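Local coordinates for lipoprotein (Shewanella oneidensis, PDB 3LHN) that is a putative lipoprotein of the NlpE family, probably serving in the bacterial cell envelope, where relatives of this family sense envelope stress, at the interface of chains A and B. Residues are numbered along the deposited sequence; one frame, centred on the assembly and turned at random. Chains: chain A/B, Lipoprotein.

The interface of chains A and B. Residues chain A 78, 87-89, 91; chain B 106-107.
Two neighbouring strands of a beta hairpin in chain A, the end of strand 69-79 with A:Asp78 and strand 85-88 with A:Thr87, receive a loop of chain B through B:Glu107 and B:Thr106. This patch belongs to an interface between copies that is not an exact two-fold, and the structure alone does not show whether it forms in the cell. Across the hairpin, A:Asp78 O lies 2.9 Å from A:Thr87 N, which sets the two residues side by side to face the same visitor. B:Glu107 CG stands opposite the residue's own carbonyl carbon (chi1 -54°), and a bend at chi2 (-68°) turns the carboxylate toward the hairpin. There B:Glu107 OE2 comes 2.7 Å from the backbone carbonyl oxygen A:Thr87 O, an approach of two acceptors that is doubtful unless the acid carries a proton, which is not seen. Its meeting with A:Asp78 is doubtful too: A:Asp78 OD1 sits too near the carboxyl carbon of B:Glu107 for both modelled positions to be accepted as they stand, so one or both carboxylates are probably misplaced or only partly present there. An alanine in place of B:Glu107 would probably take away the arm that reaches the hairpin and leave a gap beside A:Thr87, with B:Thr106 to carry the contact.

Firmer contact comes from the threonines, whose beta-branch holds a methyl close to the backbone, which suits this shallow contact. The side chains pass at a slant, and A:Thr87 CG2 meets B:Thr106 CG2 at 3.6 Å. The latter methyl, anti to its main-chain nitrogen, also lies 3.5 Å from the carbonyl oxygen A:Leu88 O. A:Gly91, with its positive phi of 89°, adopts a turn readily accessible to a residue lacking a side chain, and its bare A:Gly91 CA touches B:Thr106 CG2 at 3.9 Å.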
loop_
_atom_site.group_PDB
_atom_site.type_symbol
_atom_site.label_atom_id
_atom_site.label_comp_id
_atom_site.label_asym_id
_atom_site.label_seq_id
_atom_site.Cartn_x
_atom_site.Cartn_y
_atom_site.Cartn_z
ATOM N N ASP A 78 -4.545 -18.628 -2.327
ATOM C CA ASP A 78 -3.963 -19.839 -1.795
ATOM C C ASP A 78 -4.308 -19.987 -0.335
ATOM O O ASP A 78 -4.477 -19.015 0.392
ATOM C CB ASP A 78 -2.454 -19.857 -2.009
ATOM C CG ASP A 78 -2.075 -19.495 -3.451
ATOM O OD1 ASP A 78 -2.281 -18.344 -3.853
ATOM O OD2 ASP A 78 -1.549 -20.362 -4.143
ATOM N N THR A 87 -4.839 -16.327 1.292
ATOM C CA THR A 87 -4.102 -15.128 0.894
ATOM C C THR A 87 -4.457 -14.837 -0.569
ATOM O O THR A 87 -4.223 -15.685 -1.435
ATOM C CB THR A 87 -2.600 -15.352 1.010
ATOM O OG1 THR A 87 -2.247 -15.708 2.378
ATOM C CG2 THR A 87 -1.811 -14.077 0.615
ATOM N N LEU A 88 -5.041 -13.687 -0.801
ATOM C CA LEU A 88 -5.390 -13.236 -2.163
ATOM C C LEU A 88 -4.151 -12.726 -2.868
ATOM O O LEU A 88 -3.117 -12.461 -2.231
ATOM C CB LEU A 88 -6.426 -12.140 -2.133
ATOM C CG LEU A 88 -7.734 -12.305 -1.342
ATOM C CD1 LEU A 88 -8.733 -11.159 -1.583
ATOM C CD2 LEU A 88 -8.428 -13.632 -1.618
ATOM N N SER A 89 -4.200 -12.663 -4.184
ATOM C CA SER A 89 -3.064 -12.196 -4.980
ATOM C C SER A 89 -2.626 -10.757 -4.644
ATOM O O SER A 89 -1.486 -10.399 -4.987
ATOM C CB SER A 89 -3.444 -12.313 -6.459
ATOM O OG SER A 89 -4.548 -11.445 -6.721
ATOM N N GLY A 91 -2.292 -9.798 -1.658
ATOM C CA GLY A 91 -1.668 -9.939 -0.359
ATOM C C GLY A 91 -2.611 -9.907 0.844
ATOM O O GLY A 91 -2.197 -10.172 1.973
ATOM N N THR B 106 3.764 -12.838 -3.714
ATOM C CA THR B 106 2.828 -12.974 -2.600
ATOM C C THR B 106 2.535 -14.401 -2.211
ATOM O O THR B 106 2.209 -14.683 -1.050
ATOM C CB THR B 106 1.480 -12.378 -2.983
ATOM O OG1 THR B 106 1.566 -10.955 -2.964
ATOM C CG2 THR B 106 0.373 -12.885 -2.011
ATOM N N GLU B 107 2.636 -15.283 -3.201
ATOM C CA GLU B 107 2.315 -16.681 -3.052
ATOM C C GLU B 107 3.529 -17.643 -3.069
ATOM O O GLU B 107 3.362 -18.854 -3.210
ATOM C CB GLU B 107 1.276 -17.088 -4.129
ATOM C CG GLU B 107 -0.035 -16.247 -4.203
ATOM C CD GLU B 107 -1.007 -16.376 -3.002
ATOM O OE1 GLU B 107 -0.631 -16.958 -1.976
ATOM O OE2 GLU B 107 -2.122 -15.838 -3.107
#